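Local coordinates for pectate lyase (Paenibacillus sp. 0602, PDB 5GT5), which cleaves the galacturonan chains of pectate and probably of partly methylated pectin by elimination within the chain, most likely with calcium as cofactor, at residues N129-E134 with H166-K171; S189-K194 with H266-K271; D272-M277 with F319-N324; Y288-D293 with E337-K342. The protein carries 1 engineered substitution. All coordinates share one frame; numbering follows the deposited sequence.

Contact 1 (N129-E134 with H166-K171); sequences NLEFDE and HCVFNK. Engineered in segment 166-171: V168 (natural residue Gly).
H166 opens the pairing by setting its carbonyl O 3.0 Å from N129 CA, a CA-H...O contact. C167 follows with SG at the edge of the F132 ring, 4.0 Å from CE1. The engineered V168 (glycine in the natural sequence) bonds in both directions: its N donates to L130 O, its O accepts from F132 N, and its CG1 lies alongside the E131 carboxylate. The F169 ring runs nearly parallel to that of F132 but slid aside, so overlap is slight and CE2 comes 3.4 Å from F132 CD1. N170 closes the run with a double-duty amide: ND2 donates one N-H to the anti lone pair of E131 OE2 (3.0 Å) and the other, from above the carbonyl plane, to F132 O (2.9 Å), which N170 N also grips. The amide stacks against the D133 carboxylate. Strand 131-133 is flanked by strand 111-113 on its other side, while strand 168-169 passes the pairing on to strand 184-194; helix 203-212 meets E134 and K171.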
loop_
_atom_site.group_PDB
_atom_site.type_symbol
_atom_site.label_atom_id
_atom_site.label_comp_id
_atom_site.label_asym_id
_atom_site.label_seq_id
_atom_site.Cartn_x
_atom_site.Cartn_y
_atom_site.Cartn_z
ATOM N N ASN A 129 -7.159 5.360 20.694
ATOM C CA ASN A 129 -7.774 5.622 22.011
ATOM C C ASN A 129 -8.221 4.373 22.748
ATOM O O ASN A 129 -9.324 4.336 23.345
ATOM C CB ASN A 129 -8.928 6.631 21.900
ATOM C CG ASN A 129 -9.122 7.387 23.178
ATOM O OD1 ASN A 129 -8.153 7.630 23.904
ATOM N ND2 ASN A 129 -10.344 7.791 23.464
ATOM N N LEU A 130 -7.376 3.346 22.707
ATOM C CA LEU A 130 -7.607 2.106 23.438
ATOM C C LEU A 130 -6.432 1.810 24.342
ATOM O O LEU A 130 -5.264 2.103 23.998
ATOM C CB LEU A 130 -7.798 0.949 22.485
ATOM C CG LEU A 130 -9.068 1.092 21.671
ATOM C CD1 LEU A 130 -8.976 0.157 20.498
ATOM C CD2 LEU A 130 -10.248 0.721 22.559
ATOM N N GLU A 131 -6.725 1.255 25.516
ATOM C CA GLU A 131 -5.704 0.788 26.446
ATOM C C GLU A 131 -5.694 -0.737 26.436
ATOM O O GLU A 131 -6.745 -1.379 26.401
ATOM C CB GLU A 131 -5.938 1.331 27.859
ATOM C CG GLU A 131 -4.916 0.764 28.871
ATOM C CD GLU A 131 -4.866 1.532 30.169
ATOM O OE1 GLU A 131 -5.668 2.462 30.387
ATOM O OE2 GLU A 131 -4.012 1.181 31.012
ATOM N N PHE A 132 -4.494 -1.303 26.429
ATOM C CA PHE A 132 -4.267 -2.723 26.338
ATOM C C PHE A 132 -3.600 -3.187 27.624
ATOM O O PHE A 132 -2.578 -2.620 28.048
ATOM C CB PHE A 132 -3.371 -3.018 25.133
ATOM C CG PHE A 132 -4.001 -2.641 23.829
ATOM C CD1 PHE A 132 -3.935 -1.341 23.352
ATOM C CD2 PHE A 132 -4.676 -3.592 23.092
ATOM C CE1 PHE A 132 -4.578 -1.003 22.121
ATOM C CE2 PHE A 132 -5.258 -3.284 21.878
ATOM C CZ PHE A 132 -5.238 -1.987 21.400
ATOM N N ASP A 133 -4.189 -4.197 28.268
ATOM C CA ASP A 133 -3.716 -4.591 29.596
ATOM C C ASP A 133 -3.961 -6.069 29.856
ATOM O O ASP A 133 -4.768 -6.719 29.156
ATOM C CB ASP A 133 -4.398 -3.742 30.699
ATOM C CG ASP A 133 -3.602 -3.675 31.996
ATOM O OD1 ASP A 133 -2.485 -4.222 32.093
ATOM O OD2 ASP A 133 -4.145 -3.056 32.951
ATOM N N GLU A 134 -3.264 -6.583 30.875
ATOM C CA GLU A 134 -3.452 -7.937 31.407
ATOM C C GLU A 134 -3.193 -9.029 30.375
ATOM O O GLU A 134 -4.052 -9.857 30.055
ATOM C CB GLU A 134 -4.822 -8.057 32.112
ATOM C CG GLU A 134 -4.957 -7.027 33.230
ATOM C CD GLU A 134 -6.206 -7.182 34.103
ATOM O OE1 GLU A 134 -6.980 -8.153 33.943
ATOM O OE2 GLU A 134 -6.398 -6.270 34.934
ATOM N N HIS A 166 -2.736 7.354 20.109
ATOM C CA HIS A 166 -3.418 7.588 21.390
ATOM C C HIS A 166 -3.854 6.289 22.068
ATOM O O HIS A 166 -4.935 6.176 22.656
ATOM C CB HIS A 166 -4.598 8.560 21.220
ATOM C CG HIS A 166 -4.182 9.998 21.147
ATOM N ND1 HIS A 166 -3.980 10.656 19.954
ATOM C CD2 HIS A 166 -3.920 10.885 22.136
ATOM C CE1 HIS A 166 -3.622 11.910 20.212
ATOM N NE2 HIS A 166 -3.548 12.065 21.521
ATOM N N CYS A 167 -2.968 5.308 22.028
ATOM C CA CYS A 167 -3.185 4.071 22.762
ATOM C C CYS A 167 -2.223 3.967 23.926
ATOM O O CYS A 167 -1.213 4.678 23.979
ATOM C CB CYS A 167 -3.023 2.848 21.845
ATOM S SG CYS A 167 -4.347 2.700 20.605
ATOM N N VAL A 168 -2.565 3.100 24.870
ATOM C CA VAL A 168 -1.733 2.810 26.038
ATOM C C VAL A 168 -1.523 1.312 26.153
ATOM O O VAL A 168 -2.482 0.545 26.004
ATOM C CB VAL A 168 -2.397 3.334 27.294
ATOM C CG1 VAL A 168 -1.614 2.924 28.566
ATOM C CG2 VAL A 168 -2.401 4.769 27.187
ATOM N N PHE A 169 -0.273 0.912 26.401
ATOM C CA PHE A 169 0.094 -0.497 26.512
ATOM C C PHE A 169 0.789 -0.711 27.838
ATOM O O PHE A 169 1.663 0.069 28.211
ATOM C CB PHE A 169 1.022 -0.892 25.361
ATOM C CG PHE A 169 0.423 -0.690 24.000
ATOM C CD1 PHE A 169 0.448 0.562 23.388
ATOM C CD2 PHE A 169 -0.197 -1.747 23.353
ATOM C CE1 PHE A 169 -0.085 0.744 22.128
ATOM C CE2 PHE A 169 -0.751 -1.573 22.088
ATOM C CZ PHE A 169 -0.699 -0.331 21.474
ATOM N N ASN A 170 0.383 -1.774 28.531
ATOM C CA ASN A 170 0.965 -2.161 29.812
ATOM C C ASN A 170 1.897 -3.356 29.602
ATOM O O ASN A 170 2.364 -3.563 28.487
ATOM C CB ASN A 170 -0.166 -2.469 30.799
ATOM C CG ASN A 170 -0.972 -1.240 31.162
ATOM O OD1 ASN A 170 -0.620 -0.516 32.113
ATOM N ND2 ASN A 170 -2.062 -0.992 30.429
ATOM N N LYS A 171 2.128 -4.184 30.609
ATOM C CA LYS A 171 3.053 -5.304 30.444
ATOM C C LYS A 171 2.492 -6.340 29.482
ATOM O O LYS A 171 1.287 -6.633 29.474
ATOM C CB LYS A 171 3.294 -5.987 31.798
ATOM C CG LYS A 171 4.149 -5.203 32.776
ATOM C CD LYS A 171 5.572 -5.640 32.716
ATOM C CE LYS A 171 5.776 -7.052 33.339
ATOM N NZ LYS A 171 7.193 -7.377 32.978
HETATM O O HOH W 1 -0.183 -5.072 33.069
HETATM O O HOH W 2 -2.096 -1.388 35.131
#

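Contact 2 (S189-K194 with H266-K271)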
loop_
_atom_site.group_PDB
_atom_site.type_symbol
_atom_site.label_atom_id
_atom_site.label_comp_id
_atom_site.label_asym_id
_atom_site.label_seq_id
_atom_site.Cartn_x
_atom_site.Cartn_y
_atom_site.Cartn_z
ATOM N N SER A 189 1.766 6.717 17.058
ATOM C CA SER A 189 1.930 8.076 17.575
ATOM C C SER A 189 1.101 8.344 18.812
ATOM O O SER A 189 0.086 7.672 19.067
ATOM C CB SER A 189 1.632 9.131 16.507
ATOM O OG SER A 189 0.291 9.025 16.032
ATOM N N TRP A 190 1.563 9.308 19.607
ATOM C CA TRP A 190 0.811 9.800 20.751
ATOM C C TRP A 190 0.408 8.681 21.699
ATOM O O TRP A 190 -0.686 8.700 22.262
ATOM C CB TRP A 190 -0.426 10.628 20.288
ATOM C CG TRP A 190 0.005 11.951 19.744
ATOM C CD1 TRP A 190 0.096 12.325 18.424
ATOM C CD2 TRP A 190 0.467 13.072 20.512
ATOM N NE1 TRP A 190 0.579 13.622 18.338
ATOM C CE2 TRP A 190 0.796 14.097 19.605
ATOM C CE3 TRP A 190 0.579 13.321 21.878
ATOM C CZ2 TRP A 190 1.285 15.333 20.026
ATOM C CZ3 TRP A 190 1.058 14.566 22.292
ATOM C CH2 TRP A 190 1.405 15.544 21.369
ATOM N N SER A 191 1.291 7.708 21.879
ATOM C CA SER A 191 0.978 6.500 22.654
ATOM C C SER A 191 1.905 6.305 23.833
ATOM O O SER A 191 3.054 6.752 23.805
ATOM C CB SER A 191 0.949 5.251 21.755
ATOM O OG SER A 191 -0.111 5.378 20.792
ATOM N N THR A 192 1.380 5.646 24.854
ATOM C CA THR A 192 2.143 5.349 26.068
ATOM C C THR A 192 2.396 3.858 26.162
ATOM O O THR A 192 1.474 3.054 25.945
ATOM C CB THR A 192 1.337 5.797 27.292
ATOM O OG1 THR A 192 1.256 7.237 27.268
ATOM C CG2 THR A 192 2.028 5.331 28.579
ATOM N N PHE A 193 3.651 3.494 26.460
ATOM C CA PHE A 193 4.071 2.128 26.698
ATOM C C PHE A 193 4.702 2.156 28.070
ATOM O O PHE A 193 5.664 2.894 28.272
ATOM C CB PHE A 193 5.075 1.709 25.602
ATOM C CG PHE A 193 4.547 1.887 24.195
ATOM C CD1 PHE A 193 4.604 3.140 23.556
ATOM C CD2 PHE A 193 3.980 0.805 23.518
ATOM C CE1 PHE A 193 4.119 3.294 22.257
ATOM C CE2 PHE A 193 3.468 0.954 22.235
ATOM C CZ PHE A 193 3.512 2.186 21.602
ATOM N N LYS A 194 4.134 1.413 29.018
ATOM C CA LYS A 194 4.619 1.496 30.406
ATOM C C LYS A 194 4.648 0.137 31.055
ATOM O O LYS A 194 3.985 -0.828 30.656
ATOM C CB LYS A 194 3.763 2.441 31.254
ATOM C CG LYS A 194 2.317 2.047 31.345
ATOM C CD LYS A 194 1.517 3.083 32.155
ATOM C CE LYS A 194 0.053 2.751 32.173
ATOM N NZ LYS A 194 -0.680 3.755 33.015
ATOM N N HIS A 266 6.315 8.418 16.870
ATOM C CA HIS A 266 6.484 9.810 17.281
ATOM C C HIS A 266 5.540 10.225 18.378
ATOM O O HIS A 266 4.399 9.728 18.458
ATOM C CB HIS A 266 6.461 10.795 16.091
ATOM C CG HIS A 266 5.111 11.103 15.557
ATOM N ND1 HIS A 266 4.327 12.126 16.064
ATOM C CD2 HIS A 266 4.403 10.565 14.532
ATOM C CE1 HIS A 266 3.198 12.180 15.394
ATOM N NE2 HIS A 266 3.214 11.242 14.450
ATOM N N HIS A 267 6.022 11.127 19.245
ATOM C CA HIS A 267 5.223 11.594 20.393
ATOM C C HIS A 267 4.733 10.416 21.235
ATOM O O HIS A 267 3.618 10.400 21.755
ATOM C CB HIS A 267 4.079 12.537 19.932
ATOM C CG HIS A 267 4.588 13.829 19.376
ATOM N ND1 HIS A 267 4.956 13.986 18.049
ATOM C CD2 HIS A 267 4.887 15.016 19.977
ATOM C CE1 HIS A 267 5.451 15.192 17.864
ATOM N NE2 HIS A 267 5.400 15.848 19.021
ATOM N N ASN A 268 5.602 9.411 21.372
ATOM C CA ASN A 268 5.328 8.267 22.247
ATOM C C ASN A 268 6.185 8.331 23.476
ATOM O O ASN A 268 7.319 8.835 23.427
ATOM C CB ASN A 268 5.629 6.925 21.581
ATOM C CG ASN A 268 4.782 6.665 20.363
ATOM O OD1 ASN A 268 3.641 7.164 20.239
ATOM N ND2 ASN A 268 5.333 5.868 19.441
ATOM N N VAL A 269 5.656 7.809 24.578
ATOM C CA VAL A 269 6.442 7.644 25.813
ATOM C C VAL A 269 6.665 6.167 26.071
ATOM O O VAL A 269 5.702 5.391 26.128
ATOM C CB VAL A 269 5.726 8.276 27.032
ATOM C CG1 VAL A 269 6.497 8.019 28.345
ATOM C CG2 VAL A 269 5.522 9.763 26.818
ATOM N N TYR A 270 7.935 5.775 26.196
ATOM C CA TYR A 270 8.324 4.397 26.524
ATOM C C TYR A 270 8.877 4.429 27.934
ATOM O O TYR A 270 10.047 4.782 28.133
ATOM C CB TYR A 270 9.396 3.881 25.536
ATOM C CG TYR A 270 8.855 3.777 24.115
ATOM C CD1 TYR A 270 8.172 2.643 23.697
ATOM C CD2 TYR A 270 9.027 4.826 23.214
ATOM C CE1 TYR A 270 7.617 2.564 22.416
ATOM C CE2 TYR A 270 8.521 4.750 21.914
ATOM C CZ TYR A 270 7.806 3.617 21.531
ATOM O OH TYR A 270 7.300 3.554 20.256
ATOM N N LYS A 271 8.019 4.139 28.920
ATOM C CA LYS A 271 8.394 4.223 30.312
ATOM C C LYS A 271 8.714 2.851 30.856
ATOM O O LYS A 271 7.843 1.972 30.905
ATOM C CB LYS A 271 7.252 4.859 31.112
ATOM C CG LYS A 271 7.637 5.078 32.573
ATOM C CD LYS A 271 6.482 5.696 33.384
ATOM C CE LYS A 271 6.833 5.807 34.875
ATOM N NZ LYS A 271 6.421 4.614 35.681
HETATM O O HOH W 3 0.617 10.810 13.512
#
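H267 lies alongside W190, the two side chains pointing the same way, and its atoms can be followed outward one by one. CB sits over the centre of the indole six-membered ring, 3.6 Å above its plane, a CH-pi contact. CG is 3.7 Å from W190 CZ2, and CD2 is 3.6 Å from the same carbon, so the imidazole forms an offset stack with planes 14° apart. On the other branch ND1 shares a hydrogen bond with H266 ND1, CE1 lies against N289 OD1, and at the tip NE2 bonds to D414, which helps to fix the ring's rotation. W190 is in turn stacked with H166. Next to this cluster the H266 ring receives S189 CB over one face, displaced toward the rim near NE2 (3.3 Å). N268 reaches back with OD1 to accept from S191 N (2.9 Å), while its ND2 bonds to I188 O and Y270 OH, which also bonds to H247 NE2. Beyond it, Y270 CE1 rides 3.3 Å from F193 CD1, over one face of the phenyl ring but toward its rim. Backbone bonds F193 N to V269 O and K271 N to F193 O zip up the strands, which run parallel, 6° apart. Like residues aligned coil upon coil, here one aromatic row that stacks and one slid aside, with N268 between, are a hallmark of the right-handed parallel beta-helix of pectate lyases.

Contact 3 (D272-M277 with F319-N324); sequences DIQDRM and FGITSN
T322 and N324 donate, to Q274 and D275, the three hydrogen bonds that join these two irregular segments. Q274 takes part twice. Its backbone O accepts from N324 N at 3.0 Å, and its extended side chain crosses T322 at about a right angle to bring OE1 2.8 Å from T322 N, the donor standing well above the carboxamide plane. K244 NZ also bonds to OE1 and S242 OG to NE2, so both ends of this buried amide are held. With CG anti to its backbone N (chi1 -161°), the D275 side chain lies alongside that of N324, and OD1 takes a bond from N324 ND2 (3.0 Å), which lies above the carboxylate plane although OD1 itself is nearly in the plane of the asparagine amide. One water adds a bridge, donating to I273 O at 2.8 Å and to N324 O at 2.9 Å. The remaining contacts set methyl groups against polar ones: T322 CG2 rests 4.0 Å from D275 CG, I321 CD1 lies against Q274 NE2, and M277 CE touches N324 O. R276, probably an active-site residue, follows D275 directly, so the D275-N324 bond lies next to it in the same loop. The loop links strands 262-271 and 279-281; 319-324 leads from helix 306-314 into strand 324-329, with I321 against helices 233-241 and 295-301 and N324 against strand 346-349.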
loop_
_atom_site.group_PDB
_atom_site.type_symbol
_atom_site.label_atom_id
_atom_site.label_comp_id
_atom_site.label_asym_id
_atom_site.label_seq_id
_atom_site.Cartn_x
_atom_site.Cartn_y
_atom_site.Cartn_z
ATOM N N ASP A 272 9.981 2.666 31.242
ATOM C CA ASP A 272 10.440 1.400 31.795
ATOM C C ASP A 272 10.194 0.260 30.823
ATOM O O ASP A 272 9.710 -0.821 31.191
ATOM C CB ASP A 272 9.801 1.152 33.166
ATOM C CG ASP A 272 10.128 2.264 34.142
ATOM O OD1 ASP A 272 11.330 2.627 34.224
ATOM O OD2 ASP A 272 9.183 2.776 34.798
ATOM N N ILE A 273 10.571 0.515 29.564
ATOM C CA ILE A 273 10.645 -0.501 28.531
ATOM C C ILE A 273 12.130 -0.831 28.354
ATOM O O ILE A 273 12.935 0.061 28.111
ATOM C CB ILE A 273 10.042 0.032 27.194
ATOM C CG1 ILE A 273 8.684 0.716 27.433
ATOM C CG2 ILE A 273 10.007 -1.080 26.165
ATOM C CD1 ILE A 273 7.608 -0.165 28.091
ATOM N N GLN A 274 12.486 -2.096 28.496
ATOM C CA GLN A 274 13.904 -2.483 28.565
ATOM C C GLN A 274 14.615 -2.535 27.231
ATOM O O GLN A 274 15.839 -2.506 27.185
ATOM C CB GLN A 274 14.039 -3.862 29.200
ATOM C CG GLN A 274 13.686 -3.905 30.696
ATOM C CD GLN A 274 13.998 -5.261 31.312
ATOM O OE1 GLN A 274 14.757 -6.072 30.758
ATOM N NE2 GLN A 274 13.395 -5.519 32.465
ATOM N N ASP A 275 13.877 -2.680 26.131
ATOM C CA ASP A 275 14.505 -3.104 24.869
ATOM C C ASP A 275 13.574 -2.847 23.701
ATOM O O ASP A 275 12.349 -2.767 23.865
ATOM C CB ASP A 275 14.812 -4.617 24.983
ATOM C CG ASP A 275 15.847 -5.136 23.991
ATOM O OD1 ASP A 275 16.488 -4.359 23.232
ATOM O OD2 ASP A 275 16.025 -6.380 23.993
ATOM N N ARG A 276 14.163 -2.725 22.516
ATOM C CA ARG A 276 13.443 -2.720 21.236
ATOM C C ARG A 276 12.587 -1.476 21.053
ATOM O O ARG A 276 11.363 -1.544 20.889
ATOM C CB ARG A 276 12.613 -3.990 21.054
ATOM C CG ARG A 276 13.371 -5.287 21.292
ATOM C CD ARG A 276 12.488 -6.442 20.806
ATOM N NE ARG A 276 13.150 -7.739 20.989
ATOM C CZ ARG A 276 12.513 -8.910 20.842
ATOM N NH1 ARG A 276 11.228 -8.935 20.574
ATOM N NH2 ARG A 276 13.173 -10.047 21.021
ATOM N N MET A 277 13.247 -0.324 21.020
ATOM C CA MET A 277 12.522 0.942 20.790
ATOM C C MET A 277 13.024 1.709 19.565
ATOM O O MET A 277 13.552 2.814 19.693
ATOM C CB MET A 277 12.623 1.824 22.033
ATOM C CG MET A 277 11.819 1.256 23.226
ATOM S SD MET A 277 12.206 2.068 24.791
ATOM C CE MET A 277 13.784 1.313 25.134
ATOM N N PHE A 319 17.108 -13.343 34.521
ATOM C CA PHE A 319 16.351 -12.456 35.403
ATOM C C PHE A 319 17.151 -11.226 35.714
ATOM O O PHE A 319 18.129 -11.278 36.476
ATOM C CB PHE A 319 15.946 -13.154 36.696
ATOM C CG PHE A 319 14.963 -12.356 37.504
ATOM C CD1 PHE A 319 13.643 -12.235 37.082
ATOM C CD2 PHE A 319 15.362 -11.671 38.643
ATOM C CE1 PHE A 319 12.732 -11.467 37.806
ATOM C CE2 PHE A 319 14.472 -10.891 39.344
ATOM C CZ PHE A 319 13.142 -10.804 38.927
ATOM N N GLY A 320 16.730 -10.096 35.169
ATOM C CA GLY A 320 17.474 -8.864 35.313
ATOM C C GLY A 320 16.910 -7.747 34.455
ATOM O O GLY A 320 15.756 -7.827 34.006
ATOM N N ILE A 321 17.716 -6.716 34.246
ATOM C CA ILE A 321 17.292 -5.507 33.539
ATOM C C ILE A 321 18.129 -5.318 32.285
ATOM O O ILE A 321 19.311 -5.012 32.361
ATOM C CB ILE A 321 17.429 -4.291 34.452
ATOM C CG1 ILE A 321 16.591 -4.469 35.720
ATOM C CG2 ILE A 321 17.051 -2.994 33.736
ATOM C CD1 ILE A 321 15.098 -4.504 35.475
ATOM N N THR A 322 17.518 -5.516 31.116
ATOM C CA THR A 322 18.163 -5.135 29.860
ATOM C C THR A 322 17.980 -3.640 29.752
ATOM O O THR A 322 16.978 -3.097 30.242
ATOM C CB THR A 322 17.512 -5.887 28.705
ATOM O OG1 THR A 322 17.807 -7.280 28.905
ATOM C CG2 THR A 322 18.046 -5.447 27.331
ATOM N N SER A 323 18.975 -2.958 29.189
ATOM C CA SER A 323 18.973 -1.489 29.149
ATOM C C SER A 323 19.369 -0.996 27.779
ATOM O O SER A 323 20.431 -0.398 27.593
ATOM C CB SER A 323 19.913 -0.951 30.241
ATOM O OG SER A 323 19.711 0.431 30.477
ATOM N N ASN A 324 18.504 -1.295 26.809
ATOM C CA ASN A 324 18.710 -0.922 25.428
ATOM C C ASN A 324 17.718 0.131 24.994
ATOM O O ASN A 324 16.684 0.312 25.623
ATOM C CB ASN A 324 18.554 -2.124 24.498
ATOM C CG ASN A 324 19.661 -3.164 24.657
ATOM O OD1 ASN A 324 20.728 -2.904 25.246
ATOM N ND2 ASN A 324 19.396 -4.371 24.122
HETATM O O HOH W 4 15.727 0.575 28.359
#

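Contact 4 (Y288-D293 with E337-K342)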
loop_
_atom_site.group_PDB
_atom_site.type_symbol
_atom_site.label_atom_id
_atom_site.label_comp_id
_atom_site.label_asym_id
_atom_site.label_seq_id
_atom_site.Cartn_x
_atom_site.Cartn_y
_atom_site.Cartn_z
ATOM N N TYR A 288 10.777 10.114 15.982
ATOM C CA TYR A 288 11.003 11.512 16.329
ATOM C C TYR A 288 10.154 11.927 17.505
ATOM O O TYR A 288 9.033 11.454 17.686
ATOM C CB TYR A 288 10.809 12.447 15.126
ATOM C CG TYR A 288 9.391 12.646 14.575
ATOM C CD1 TYR A 288 8.876 11.796 13.589
ATOM C CD2 TYR A 288 8.588 13.729 14.998
ATOM C CE1 TYR A 288 7.628 12.027 13.029
ATOM C CE2 TYR A 288 7.316 13.954 14.447
ATOM C CZ TYR A 288 6.844 13.081 13.488
ATOM O OH TYR A 288 5.604 13.286 12.932
ATOM N N ASN A 289 10.694 12.809 18.348
ATOM C CA ASN A 289 9.953 13.300 19.511
ATOM C C ASN A 289 9.388 12.150 20.329
ATOM O O ASN A 289 8.217 12.171 20.714
ATOM C CB ASN A 289 8.806 14.238 19.099
ATOM C CG ASN A 289 9.279 15.593 18.537
ATOM O OD1 ASN A 289 8.530 16.220 17.785
ATOM N ND2 ASN A 289 10.472 16.054 18.915
ATOM N N ILE A 290 10.227 11.147 20.594
ATOM C CA ILE A 290 9.838 10.085 21.539
ATOM C C ILE A 290 10.629 10.221 22.820
ATOM O O ILE A 290 11.646 10.928 22.846
ATOM C CB ILE A 290 9.968 8.639 20.956
ATOM C CG1 ILE A 290 11.431 8.253 20.666
ATOM C CG2 ILE A 290 9.070 8.508 19.689
ATOM C CD1 ILE A 290 11.614 6.734 20.487
ATOM N N ILE A 291 10.155 9.569 23.881
ATOM C CA ILE A 291 10.839 9.525 25.174
ATOM C C ILE A 291 11.097 8.076 25.534
ATOM O O ILE A 291 10.163 7.259 25.491
ATOM C CB ILE A 291 9.984 10.155 26.272
ATOM C CG1 ILE A 291 9.748 11.631 25.950
ATOM C CG2 ILE A 291 10.663 10.019 27.641
ATOM C CD1 ILE A 291 8.835 12.307 26.940
ATOM N N MET A 292 12.354 7.735 25.844
ATOM C CA MET A 292 12.658 6.427 26.421
ATOM C C MET A 292 13.118 6.739 27.830
ATOM O O MET A 292 14.231 7.231 28.009
ATOM C CB MET A 292 13.804 5.723 25.689
ATOM C CG MET A 292 13.637 5.587 24.168
ATOM S SD MET A 292 15.165 4.838 23.520
ATOM C CE MET A 292 15.034 5.236 21.780
ATOM N N ASP A 293 12.276 6.504 28.822
ATOM C CA ASP A 293 12.579 6.830 30.216
ATOM C C ASP A 293 12.556 5.551 31.021
ATOM O O ASP A 293 11.472 5.051 31.383
ATOM C CB ASP A 293 11.552 7.822 30.754
ATOM C CG ASP A 293 11.875 8.291 32.137
ATOM O OD1 ASP A 293 12.637 7.627 32.850
ATOM O OD2 ASP A 293 11.354 9.352 32.524
ATOM N N GLU A 337 15.356 11.155 16.259
ATOM C CA GLU A 337 15.670 12.576 16.381
ATOM C C GLU A 337 14.806 13.324 17.370
ATOM O O GLU A 337 13.641 12.972 17.602
ATOM C CB GLU A 337 15.698 13.288 15.035
ATOM C CG GLU A 337 14.401 13.355 14.343
ATOM C CD GLU A 337 14.501 13.868 12.897
ATOM O OE1 GLU A 337 15.418 14.664 12.554
ATOM O OE2 GLU A 337 13.671 13.420 12.086
ATOM N N LYS A 338 15.377 14.380 17.939
ATOM C CA LYS A 338 14.645 15.304 18.781
ATOM C C LYS A 338 13.911 14.548 19.871
ATOM O O LYS A 338 12.744 14.781 20.140
ATOM C CB LYS A 338 13.687 16.149 17.921
ATOM C CG LYS A 338 14.359 16.972 16.824
ATOM C CD LYS A 338 14.955 18.274 17.352
ATOM C CE LYS A 338 15.599 19.076 16.208
ATOM N NZ LYS A 338 16.299 20.287 16.734
ATOM N N SER A 339 14.615 13.612 20.484
ATOM C CA SER A 339 14.008 12.769 21.499
ATOM C C SER A 339 14.670 12.978 22.859
ATOM O O SER A 339 15.604 13.787 22.980
ATOM C CB SER A 339 14.076 11.320 21.040
ATOM O OG SER A 339 13.226 11.151 19.897
ATOM N N VAL A 340 14.137 12.301 23.876
ATOM C CA VAL A 340 14.671 12.320 25.237
ATOM C C VAL A 340 14.896 10.884 25.694
ATOM O O VAL A 340 13.980 10.050 25.607
ATOM C CB VAL A 340 13.655 12.997 26.184
ATOM C CG1 VAL A 340 14.172 12.940 27.615
ATOM C CG2 VAL A 340 13.381 14.439 25.728
ATOM N N ILE A 341 16.109 10.581 26.159
ATOM C CA ILE A 341 16.471 9.241 26.611
ATOM C C ILE A 341 17.060 9.368 28.000
ATOM O O ILE A 341 18.028 10.123 28.210
ATOM C CB ILE A 341 17.491 8.593 25.648
ATOM C CG1 ILE A 341 16.847 8.471 24.250
ATOM C CG2 ILE A 341 17.923 7.214 26.128
ATOM C CD1 ILE A 341 17.769 7.896 23.194
ATOM N N LYS A 342 16.484 8.646 28.941
ATOM C CA LYS A 342 16.908 8.698 30.325
ATOM C C LYS A 342 17.126 7.318 30.896
ATOM O O LYS A 342 16.212 6.471 30.868
ATOM C CB LYS A 342 15.880 9.465 31.170
ATOM C CG LYS A 342 16.342 9.657 32.618
ATOM C CD LYS A 342 15.399 10.544 33.393
ATOM C CE LYS A 342 15.987 10.820 34.768
ATOM N NZ LYS A 342 16.006 9.596 35.592
#
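N289 and S339 make the side-chain bonds of the first shell. The N289 amide lies alongside K338, and ND2 donates to a lone pair of K338 O in the carbonyl plane, 2.9 Å away and close to the plane of the amide itself. S339 OG, placed anti to its own carbonyl carbon (chi1 -67°), accepts from I290 N at 3.1 Å. Two isoleucine contacts follow: I291 CG1 lies 4.1 Å from V340 CB, and I341 CD1 is 4.0 Å from M292 SD, each pair side by side. The main chain joins them through V340 N to I290 O, M292 N to V340 O and K342 N to M292 O. A second shell sets these groups in place. S339 OG donates to E337 O, the same oxygen that takes N289 N at 3.0 Å, so the hydroxyl relays between I290 N and E337 O. N289 OD1 is held by D414 N, which orients the amide. Farther out, T295 OG1 bonds to both D293 OD1 and K342 NZ, whose charges stand 4.8 Å apart and may attract each other weakly. N289 and K338 both adopt left-handed helical backbone angles, one above the other, and separate strand 284-288 from 291-293 and strand 333-337 from 340-342; this is consistent with the short bend between the second and third sheets of the pectate lyase beta-helix.

Contacts 1, 2 and 4 are successive steps up one stack of parallel strands: 131-133, 168-169, 184-194, 262-271, 291-293 and 340-342. Centres of contacts 1 and 2 lie about 10 Å apart, as do those of 2 and 4, while 1 and 4 are about 20 Å apart. F169 N probably bonds to T192 O between the first pair and Y270 N to I291 O between the second, so strand pairing continues between contacts. Contact 3 stands about 15 Å from 2 and 4; it follows contact 2 along the chain, and its segments alternate with those of contact 4. M277 joins it to Y270 and M292, tying the loop that carries the probable active-site R276 to their strands.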